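Side-chain contacts in cytochrome B5-HOST origin (Ostreococcus tauri virus 2, PDB 4B8N), which binds haem and probably carries electrons, as a virus-encoded member of the cytochrome b5 family: residues D62-E65 with E66-L70; P73-L76 with K77-T81. All coordinates share one frame; numbering follows the deposited sequence. Where two conformers were deposited one is given.

In the fold
From its N-terminal end the modelled chain passes through helix 18-22, the first helix, into the antiparallel sheet of strands 25-26, 29-34 and 37-40. It then forms helix 52-56 before reaching the two contacts. Contact 1 spans the start and body of helix 64-70. Contact 2 follows in helix 75-79, and strand 85-88 then completes the sheet. Each contact closes only a local helical turn. They lie in series, neither nested nor crossing, with centres about 14 Å apart. Phe-67 of contact 1 packs on Val-75 and Leu-76 of contact 2, which joins the two helices. Both contacts supply residues to the haem pocket, and both reach the sheet.

Contact 1. Residues D62-E65 with E66-L70; sequences DATE and EFDML. With HEM (protoporphyrin IX containing Fe), chain E.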
ATOM      1  N   ASP A  62       1.770  -7.682  -1.397  1.00 29.34           N
ATOM      2  CA  ASP A  62       1.778  -7.106  -2.725  1.00 24.93           C
ATOM      3  C   ASP A  62       0.362  -7.089  -3.318  1.00 33.10           C
ATOM      4  O   ASP A  62      -0.283  -8.124  -3.416  1.00 30.19           O
ATOM      5  CB  ASP A  62       2.715  -7.905  -3.620  1.00 28.31           C
ATOM      6  CG  ASP A  62       3.105  -7.144  -4.872  1.00 26.56           C
ATOM      7  OD1 ASP A  62       2.204  -6.678  -5.592  1.00 32.79           O
ATOM      8  OD2 ASP A  62       4.320  -7.017  -5.117  1.00 32.46           O
ATOM      9  N   ALA A  63      -0.115  -5.917  -3.728  1.00 21.94           N
ATOM     10  CA  ALA A  63      -1.454  -5.786  -4.301  1.00 20.04           C
ATOM     11  C   ALA A  63      -1.446  -5.396  -5.780  1.00 23.65           C
ATOM     12  O   ALA A  63      -2.495  -5.023  -6.325  1.00 23.80           O
ATOM     13  CB  ALA A  63      -2.289  -4.787  -3.493  1.00 22.90           C
ATOM     14  N   THR A  64      -0.279  -5.497  -6.424  1.00 22.64           N
ATOM     15  CA  THR A  64      -0.091  -4.983  -7.793  1.00 27.32           C
ATOM     16  C   THR A  64      -1.185  -5.459  -8.754  1.00 31.69           C
ATOM     17  O   THR A  64      -1.829  -4.643  -9.423  1.00 33.54           O
ATOM     18  CB  THR A  64       1.311  -5.345  -8.344  1.00 28.08           C
ATOM     19  OG1 THR A  64       2.309  -4.800  -7.472  1.00 32.01           O
ATOM     20  CG2 THR A  64       1.526  -4.790  -9.768  1.00 31.50           C
ATOM     21  N   GLU A  65      -1.399  -6.775  -8.801  1.00 35.85           N
ATOM     22  CA  GLU A  65      -2.338  -7.382  -9.755  1.00 43.34           C
ATOM     23  C   GLU A  65      -3.768  -6.908  -9.546  1.00 34.64           C
ATOM     24  O   GLU A  65      -4.441  -6.521 -10.499  1.00 27.02           O
ATOM     25  CB  GLU A  65      -2.271  -8.915  -9.695  1.00 46.19           C
ATOM     26  CG  GLU A  65      -1.291  -9.553 -10.677  1.00 73.59           C
ATOM     27  CD  GLU A  65       0.154  -9.570 -10.194  1.00 87.22           C
ATOM     28  OE1 GLU A  65       0.767  -8.486 -10.060  1.00 92.96           O
ATOM     29  OE2 GLU A  65       0.693 -10.677  -9.973  1.00 89.31           O
ATOM     30  N   GLU A  66      -4.218  -6.930  -8.296  1.00 27.83           N
ATOM     31  CA  GLU A  66      -5.598  -6.569  -7.969  1.00 35.08           C
ATOM     32  C   GLU A  66      -5.810  -5.062  -8.123  1.00 26.71           C
ATOM     33  O   GLU A  66      -6.897  -4.608  -8.512  1.00 34.89           O
ATOM     34  CB  GLU A  66      -5.956  -7.035  -6.554  1.00 35.44           C
ATOM     35  CG  GLU A  66      -5.933  -8.548  -6.351  1.00 42.70           C
ATOM     36  CD  GLU A  66      -4.539  -9.143  -6.173  1.00 46.10           C
ATOM     37  OE1 GLU A  66      -3.520  -8.405  -6.206  1.00 44.23           O
ATOM     38  OE2 GLU A  66      -4.463 -10.378  -5.992  1.00 51.46           O
ATOM     39  N   PHE A  67      -4.768  -4.287  -7.818  1.00 23.28           N
ATOM     40  CA  PHE A  67      -4.824  -2.845  -8.042  1.00 24.51           C
ATOM     41  C   PHE A  67      -4.929  -2.533  -9.545  1.00 32.88           C
ATOM     42  O   PHE A  67      -5.834  -1.797  -9.966  1.00 30.59           O
ATOM     43  CB  PHE A  67      -3.648  -2.099  -7.388  1.00 27.46           C
ATOM     44  CG  PHE A  67      -3.678  -0.619  -7.642  1.00 24.25           C
ATOM     45  CD1 PHE A  67      -4.386   0.238  -6.783  1.00 22.16           C
ATOM     46  CD2 PHE A  67      -3.046  -0.082  -8.761  1.00 22.92           C
ATOM     47  CE1 PHE A  67      -4.452   1.600  -7.045  1.00 25.93           C
ATOM     48  CE2 PHE A  67      -3.098   1.284  -9.017  1.00 26.37           C
ATOM     49  CZ  PHE A  67      -3.806   2.125  -8.164  1.00 26.19           C
ATOM     50  N   ASP A  68      -4.026  -3.103 -10.351  1.00 29.15           N
ATOM     51  CA  ASP A  68      -4.027  -2.888 -11.801  0.60 35.50           C
ATOM     52  C   ASP A  68      -5.353  -3.291 -12.453  1.00 30.46           C
ATOM     53  O   ASP A  68      -5.806  -2.665 -13.391  1.00 33.80           O
ATOM     54  CB  ASP A  68      -2.862  -3.637 -12.465  0.60 35.91           C
ATOM     55  CG  ASP A  68      -1.525  -2.919 -12.296  0.60 42.58           C
ATOM     56  OD1 ASP A  68      -1.518  -1.732 -11.907  0.60 37.10           O
ATOM     57  OD2 ASP A  68      -0.477  -3.545 -12.560  0.60 48.63           O
ATOM     58  N   MET A  69      -5.973  -4.353 -11.960  1.00 28.97           N
ATOM     59  CA  MET A  69      -7.220  -4.775 -12.597  1.00 34.84           C
ATOM     60  C   MET A  69      -8.458  -3.985 -12.157  1.00 34.11           C
ATOM     61  O   MET A  69      -9.470  -3.990 -12.872  1.00 31.34           O
ATOM     62  CB  MET A  69      -7.437  -6.291 -12.484  1.00 38.37           C
ATOM     63  CG  MET A  69      -8.018  -6.758 -11.166  1.00 46.54           C
ATOM     64  SD  MET A  69      -8.657  -8.443 -11.220  1.00 73.33           S
ATOM     65  CE  MET A  69      -9.790  -8.371  -9.836  1.00 49.19           C
ATOM     66  N   LEU A  70      -8.380  -3.313 -11.003  1.00 30.03           N
ATOM     67  CA  LEU A  70      -9.538  -2.583 -10.435  1.00 36.28           C
ATOM     68  C   LEU A  70      -9.519  -1.057 -10.603  1.00 33.84           C
ATOM     69  O   LEU A  70     -10.540  -0.398 -10.373  1.00 30.93           O
ATOM     70  CB  LEU A  70      -9.724  -2.911  -8.945  1.00 32.30           C
ATOM     71  CG  LEU A  70     -10.159  -4.326  -8.557  1.00 38.59           C
ATOM     72  CD1 LEU A  70      -9.796  -4.616  -7.110  1.00 38.20           C
ATOM     73  CD2 LEU A  70     -11.644  -4.507  -8.778  1.00 33.83           C
TER
HETATM   74  CHA HEM E 201     -12.253   1.561  -5.997  1.00 23.94           C
HETATM   75  CHB HEM E 201      -8.262   4.485  -5.222  1.00 20.77           C
HETATM   76  CHC HEM E 201      -5.796   0.732  -3.473  1.00 20.09           C
HETATM   77  CHD HEM E 201      -9.760  -2.098  -4.188  1.00 19.45           C
HETATM   78  C1A HEM E 201     -11.322   2.662  -5.962  1.00 22.02           C
HETATM   79  C2A HEM E 201     -11.701   3.981  -6.474  1.00 22.74           C
HETATM   80  C3A HEM E 201     -10.530   4.820  -6.255  1.00 21.88           C
HETATM   81  C4A HEM E 201      -9.548   3.974  -5.574  1.00 23.14           C
HETATM   82  CMA HEM E 201     -10.396   6.272  -6.592  1.00 24.13           C
HETATM   83  CAA HEM E 201     -13.006   4.408  -7.119  1.00 26.92           C
HETATM   84  CBA HEM E 201     -12.819   4.458  -8.639  1.00 37.35           C
HETATM   85  CGA HEM E 201     -12.698   3.035  -9.133  1.00 47.51           C
HETATM   86  O1A HEM E 201     -13.718   2.274  -9.121  1.00 44.90           O
HETATM   87  O2A HEM E 201     -11.564   2.675  -9.516  1.00 45.05           O
HETATM   88  C1B HEM E 201      -7.208   3.685  -4.668  1.00 22.01           C
HETATM   89  C2B HEM E 201      -5.890   4.280  -4.390  1.00 23.09           C
HETATM   90  C3B HEM E 201      -5.183   3.125  -3.873  1.00 23.85           C
HETATM   91  C4B HEM E 201      -6.167   2.045  -3.908  1.00 20.91           C
HETATM   92  CMB HEM E 201      -5.434   5.693  -4.590  1.00 24.21           C
HETATM   93  CAB HEM E 201      -3.790   3.072  -3.363  1.00 24.35           C
HETATM   94  CBB HEM E 201      -2.913   2.298  -3.935  1.00 31.92           C
HETATM   95  C1C HEM E 201      -6.607  -0.434  -3.574  1.00 22.07           C
HETATM   96  C2C HEM E 201      -6.140  -1.768  -3.122  1.00 22.83           C
HETATM   97  C3C HEM E 201      -7.326  -2.566  -3.338  1.00 21.94           C
HETATM   98  C4C HEM E 201      -8.415  -1.694  -3.855  1.00 24.40           C
HETATM   99  CMC HEM E 201      -4.781  -2.152  -2.573  1.00 23.85           C
HETATM  100  CAC HEM E 201      -7.430  -4.009  -3.081  1.00 30.25           C
HETATM  101  CBC HEM E 201      -7.300  -4.783  -4.132  1.00 37.29           C
HETATM  102  C1D HEM E 201     -10.842  -1.329  -4.712  1.00 22.65           C
HETATM  103  C2D HEM E 201     -12.140  -1.963  -5.001  1.00 29.70           C
HETATM  104  C3D HEM E 201     -12.891  -0.849  -5.556  1.00 27.07           C
HETATM  105  C4D HEM E 201     -11.928   0.269  -5.490  1.00 24.88           C
HETATM  106  CMD HEM E 201     -12.604  -3.398  -4.796  1.00 33.60           C
HETATM  107  CAD HEM E 201     -14.306  -0.816  -6.065  1.00 32.20           C
HETATM  108  CBD HEM E 201     -14.343  -0.861  -7.594  1.00 39.61           C
HETATM  109  CGD HEM E 201     -15.743  -0.603  -8.148  1.00 57.15           C
HETATM  110  O1D HEM E 201     -16.749  -0.690  -7.401  1.00 64.37           O
HETATM  111  O2D HEM E 201     -15.847  -0.312  -9.360  1.00 56.31           O
HETATM  112  NA  HEM E 201      -9.930   2.599  -5.540  1.00 23.25           N
HETATM  113  NB  HEM E 201      -7.353   2.373  -4.421  1.00 20.19           N
HETATM  114  NC  HEM E 201      -7.917  -0.412  -4.107  1.00 22.46           N
HETATM  115  ND  HEM E 201     -10.708  -0.012  -5.026  1.00 22.67           N
HETATM  116 FE   HEM E 201      -9.021   1.146  -4.589  1.00 22.08          FE
HETATM  117  O   HOH W   1      -0.287  -8.761  -6.994  1.00 34.78           O
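Glu-66 folds back on Glu-65. Its chain bends at chi2 (79°), and OE1 comes 3.7 Å from Glu-65 CB. Water 1 bridges the pair: it accepts from Glu-65 N and donates weakly to Glu-66 OE1. Glu-66 CB also lies 3.6 Å from haem CBC. Phe-67 N donates to Ala-63 O at 2.8 Å, the first backbone bond of the helix across this contact. CG of Phe-67 stands opposite its own backbone N (chi1 179°), which carries the ring to the haem. There CE1 lies 3.5 Å from the vinyl atom CBB, and CHC sits at the ring edge, in its plane. Asp-68 N bonds to Thr-64 O in a nearly straight line (170°). The two side chains run alongside each other, with Thr-64 CG2 near Asp-68 OD2, but Asp-68 has two conformers and this touch is doubtful. Thr-64 itself is held by an Asx turn, as Asp-62 OD1 accepts from both its N (2.9 Å) and its OG1 (2.7 Å). Met-69 N donates to Glu-65 O at 3.0 Å, and its CB and CG rest near the same oxygen. Leu-70 continues the haem-facing side, with CD1 3.8 Å from haem CMD. Thr-64 OG1 also bonds to Lys-35 N. Ala-63 and Phe-67 pack on strand 29-34, and Phe-67 also meets Val-75 and Leu-76 of helix 75-79.

Contact 2. Residues P73-L76 with K77-T81; sequences PNVL and KKYLT. With HEM (protoporphyrin IX containing Fe), chain E.
Helix 75-79 forms part of the haem pocket; the helix pairs Val-75 with Tyr-79, and Leu-76 with Leu-80 just past its end. Val-75 CG1 lies 4.1 Å from Tyr-79 CD1 and also reaches haem CHB at 3.5 Å. The Tyr-79 ring takes Val-75 O at its edge, in plane. Haem methyl CMA lies over one face, offset toward the rim and 3.3 Å from CZ, a CH-pi type of approach. Leu-76 and Leu-80 cross obliquely, with CD2 of Leu-76 3.9 Å from CD1 of Leu-80. Leu-76 CD2 meets the vinyl end CBB, while Leu-80 CD1 and CD2 lie by CAB and methyl CMB of the same pyrrole. In this cytochrome b5-like domain the helix is short, and two of its three backbone bonds across the contact are weak: Lys-78 N to Asn-74 O and Tyr-79 N to Val-75 O (129°). The third, Lys-78 N to Val-75 O, comes from well above the carbonyl plane. Water 2 links Pro-73 O to Lys-77 N. Lys-77 CG sits between its own N and carbonyl carbon (chi1 68°), 3.2 Å from Asn-74 O, and the extended chain runs past Asn-74. Tyr-39 of strand 37-40 touches both leucines.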
ATOM      1  N   PRO A  73      -5.187   3.743 -14.851  1.00 44.40           N
ATOM      2  CA  PRO A  73      -3.768   4.073 -14.688  1.00 38.89           C
ATOM      3  C   PRO A  73      -3.506   5.432 -14.027  1.00 38.40           C
ATOM      4  O   PRO A  73      -2.411   5.657 -13.532  1.00 54.64           O
ATOM      5  CB  PRO A  73      -3.247   4.077 -16.130  1.00 46.92           C
ATOM      6  CG  PRO A  73      -4.438   4.458 -16.938  1.00 46.34           C
ATOM      7  CD  PRO A  73      -5.568   3.714 -16.276  1.00 49.87           C
ATOM      8  N   ASN A  74      -4.504   6.312 -13.994  1.00 38.22           N
ATOM      9  CA  ASN A  74      -4.340   7.667 -13.451  1.00 33.14           C
ATOM     10  C   ASN A  74      -4.625   7.852 -11.950  1.00 29.98           C
ATOM     11  O   ASN A  74      -4.430   8.939 -11.408  1.00 28.32           O
ATOM     12  CB  ASN A  74      -5.183   8.646 -14.265  1.00 45.23           C
ATOM     13  CG  ASN A  74      -6.603   8.156 -14.455  1.00 52.11           C
ATOM     14  OD1 ASN A  74      -7.413   8.174 -13.525  1.00 55.11           O
ATOM     15  ND2 ASN A  74      -6.907   7.693 -15.658  1.00 58.59           N
ATOM     16  N   VAL A  75      -5.057   6.783 -11.285  1.00 35.01           N
ATOM     17  CA  VAL A  75      -5.473   6.821  -9.874  1.00 30.07           C
ATOM     18  C   VAL A  75      -4.337   7.115  -8.868  1.00 25.70           C
ATOM     19  O   VAL A  75      -4.497   7.943  -7.974  1.00 29.94           O
ATOM     20  CB  VAL A  75      -6.218   5.507  -9.511  1.00 32.21           C
ATOM     21  CG1 VAL A  75      -6.263   5.277  -8.015  1.00 32.05           C
ATOM     22  CG2 VAL A  75      -7.630   5.524 -10.085  1.00 28.28           C
ATOM     23  N   LEU A  76      -3.209   6.419  -8.994  1.00 24.79           N
ATOM     24  CA  LEU A  76      -2.081   6.586  -8.049  1.00 28.29           C
ATOM     25  C   LEU A  76      -1.605   8.040  -7.925  1.00 31.03           C
ATOM     26  O   LEU A  76      -1.406   8.558  -6.825  1.00 41.82           O
ATOM     27  CB  LEU A  76      -0.903   5.705  -8.462  1.00 32.02           C
ATOM     28  CG  LEU A  76      -0.790   4.288  -7.896  1.00 34.79           C
ATOM     29  CD1 LEU A  76       0.447   3.617  -8.469  1.00 31.68           C
ATOM     30  CD2 LEU A  76      -0.752   4.281  -6.371  1.00 35.63           C
ATOM     31  N   LYS A  77      -1.443   8.685  -9.070  1.00 25.34           N
ATOM     32  CA  LYS A  77      -0.985  10.062  -9.139  1.00 27.98           C
ATOM     33  C   LYS A  77      -2.015  11.088  -8.683  1.00 34.23           C
ATOM     34  O   LYS A  77      -1.644  12.223  -8.363  1.00 35.96           O
ATOM     35  CB  LYS A  77      -0.497  10.382 -10.557  1.00 34.64           C
ATOM     36  CG  LYS A  77      -1.567  10.405 -11.639  1.00 28.79           C
ATOM     37  CD  LYS A  77      -0.957  10.821 -12.966  1.00 37.17           C
ATOM     38  CE  LYS A  77      -1.984  10.798 -14.090  1.00 41.05           C
ATOM     39  NZ  LYS A  77      -1.388  11.167 -15.403  1.00 48.67           N
ATOM     40  N   LYS A  78      -3.296  10.710  -8.639  1.00 27.40           N
ATOM     41  CA  LYS A  78      -4.341  11.683  -8.281  1.00 29.17           C
ATOM     42  C   LYS A  78      -4.887  11.592  -6.864  1.00 28.02           C
ATOM     43  O   LYS A  78      -5.566  12.508  -6.393  1.00 33.13           O
ATOM     44  CB  LYS A  78      -5.494  11.650  -9.283  1.00 35.21           C
ATOM     45  CG  LYS A  78      -5.156  12.348 -10.590  1.00 46.49           C
ATOM     46  CD  LYS A  78      -6.310  13.200 -11.098  1.00 48.53           C
ATOM     47  CE  LYS A  78      -7.368  12.359 -11.793  1.00 42.76           C
ATOM     48  NZ  LYS A  78      -8.432  13.217 -12.386  1.00 50.57           N
ATOM     49  N   TYR A  79      -4.600  10.498  -6.171  1.00 24.60           N
ATOM     50  CA  TYR A  79      -5.194  10.312  -4.846  1.00 23.51           C
ATOM     51  C   TYR A  79      -4.222  10.318  -3.681  1.00 30.26           C
ATOM     52  O   TYR A  79      -4.640  10.482  -2.532  1.00 34.54           O
ATOM     53  CB  TYR A  79      -6.059   9.049  -4.816  1.00 23.11           C
ATOM     54  CG  TYR A  79      -7.330   9.193  -5.621  1.00 22.48           C
ATOM     55  CD1 TYR A  79      -7.319   9.096  -7.017  1.00 23.10           C
ATOM     56  CD2 TYR A  79      -8.546   9.428  -4.986  1.00 25.09           C
ATOM     57  CE1 TYR A  79      -8.490   9.236  -7.762  1.00 20.85           C
ATOM     58  CE2 TYR A  79      -9.718   9.559  -5.717  1.00 20.52           C
ATOM     59  CZ  TYR A  79      -9.682   9.467  -7.101  1.00 18.71           C
ATOM     60  OH  TYR A  79     -10.845   9.602  -7.812  1.00 23.64           O
ATOM     61  N   LEU A  80      -2.934  10.140  -3.962  1.00 29.82           N
ATOM     62  CA  LEU A  80      -1.949  10.040  -2.895  1.00 29.06           C
ATOM     63  C   LEU A  80      -0.964  11.214  -2.866  1.00 26.36           C
ATOM     64  O   LEU A  80      -0.673  11.802  -3.898  1.00 30.10           O
ATOM     65  CB  LEU A  80      -1.208   8.699  -2.981  1.00 29.45           C
ATOM     66  CG  LEU A  80      -2.058   7.413  -3.010  1.00 30.17           C
ATOM     67  CD1 LEU A  80      -1.149   6.194  -3.029  1.00 32.35           C
ATOM     68  CD2 LEU A  80      -3.052   7.307  -1.847  1.00 28.78           C
ATOM     69  N   THR A  81      -0.479  11.547  -1.668  1.00 28.21           N
ATOM     70  CA  THR A  81       0.573  12.559  -1.473  1.00 33.18           C
ATOM     71  C   THR A  81       1.927  11.879  -1.254  1.00 28.43           C
ATOM     72  O   THR A  81       1.972  10.666  -1.024  1.00 27.37           O
ATOM     73  CB  THR A  81       0.249  13.489  -0.282  1.00 33.25           C
ATOM     74  OG1 THR A  81       0.136  12.725   0.924  1.00 41.68           O
ATOM     75  CG2 THR A  81      -1.062  14.205  -0.512  1.00 38.23           C
TER
HETATM   76  CHA HEM E 201     -12.253   1.561  -5.997  1.00 23.94           C
HETATM   77  CHB HEM E 201      -8.262   4.485  -5.222  1.00 20.77           C
HETATM   78  CHC HEM E 201      -5.796   0.732  -3.473  1.00 20.09           C
HETATM   79  CHD HEM E 201      -9.760  -2.098  -4.188  1.00 19.45           C
HETATM   80  C1A HEM E 201     -11.322   2.662  -5.962  1.00 22.02           C
HETATM   81  C2A HEM E 201     -11.701   3.981  -6.474  1.00 22.74           C
HETATM   82  C3A HEM E 201     -10.530   4.820  -6.255  1.00 21.88           C
HETATM   83  C4A HEM E 201      -9.548   3.974  -5.574  1.00 23.14           C
HETATM   84  CMA HEM E 201     -10.396   6.272  -6.592  1.00 24.13           C
HETATM   85  CAA HEM E 201     -13.006   4.408  -7.119  1.00 26.92           C
HETATM   86  CBA HEM E 201     -12.819   4.458  -8.639  1.00 37.35           C
HETATM   87  CGA HEM E 201     -12.698   3.035  -9.133  1.00 47.51           C
HETATM   88  O1A HEM E 201     -13.718   2.274  -9.121  1.00 44.90           O
HETATM   89  O2A HEM E 201     -11.564   2.675  -9.516  1.00 45.05           O
HETATM   90  C1B HEM E 201      -7.208   3.685  -4.668  1.00 22.01           C
HETATM   91  C2B HEM E 201      -5.890   4.280  -4.390  1.00 23.09           C
HETATM   92  C3B HEM E 201      -5.183   3.125  -3.873  1.00 23.85           C
HETATM   93  C4B HEM E 201      -6.167   2.045  -3.908  1.00 20.91           C
HETATM   94  CMB HEM E 201      -5.434   5.693  -4.590  1.00 24.21           C
HETATM   95  CAB HEM E 201      -3.790   3.072  -3.363  1.00 24.35           C
HETATM   96  CBB HEM E 201      -2.913   2.298  -3.935  1.00 31.92           C
HETATM   97  C1C HEM E 201      -6.607  -0.434  -3.574  1.00 22.07           C
HETATM   98  C2C HEM E 201      -6.140  -1.768  -3.122  1.00 22.83           C
HETATM   99  C3C HEM E 201      -7.326  -2.566  -3.338  1.00 21.94           C
HETATM  100  C4C HEM E 201      -8.415  -1.694  -3.855  1.00 24.40           C
HETATM  101  CMC HEM E 201      -4.781  -2.152  -2.573  1.00 23.85           C
HETATM  102  CAC HEM E 201      -7.430  -4.009  -3.081  1.00 30.25           C
HETATM  103  CBC HEM E 201      -7.300  -4.783  -4.132  1.00 37.29           C
HETATM  104  C1D HEM E 201     -10.842  -1.329  -4.712  1.00 22.65           C
HETATM  105  C2D HEM E 201     -12.140  -1.963  -5.001  1.00 29.70           C
HETATM  106  C3D HEM E 201     -12.891  -0.849  -5.556  1.00 27.07           C
HETATM  107  C4D HEM E 201     -11.928   0.269  -5.490  1.00 24.88           C
HETATM  108  CMD HEM E 201     -12.604  -3.398  -4.796  1.00 33.60           C
HETATM  109  CAD HEM E 201     -14.306  -0.816  -6.065  1.00 32.20           C
HETATM  110  CBD HEM E 201     -14.343  -0.861  -7.594  1.00 39.61           C
HETATM  111  CGD HEM E 201     -15.743  -0.603  -8.148  1.00 57.15           C
HETATM  112  O1D HEM E 201     -16.749  -0.690  -7.401  1.00 64.37           O
HETATM  113  O2D HEM E 201     -15.847  -0.312  -9.360  1.00 56.31           O
HETATM  114  NA  HEM E 201      -9.930   2.599  -5.540  1.00 23.25           N
HETATM  115  NB  HEM E 201      -7.353   2.373  -4.421  1.00 20.19           N
HETATM  116  NC  HEM E 201      -7.917  -0.412  -4.107  1.00 22.46           N
HETATM  117  ND  HEM E 201     -10.708  -0.012  -5.026  1.00 22.67           N
HETATM  118 FE   HEM E 201      -9.021   1.146  -4.589  1.00 22.08          FE
HETATM  119  O   HOH W   2      -1.099   7.173 -11.448  1.00 43.06           O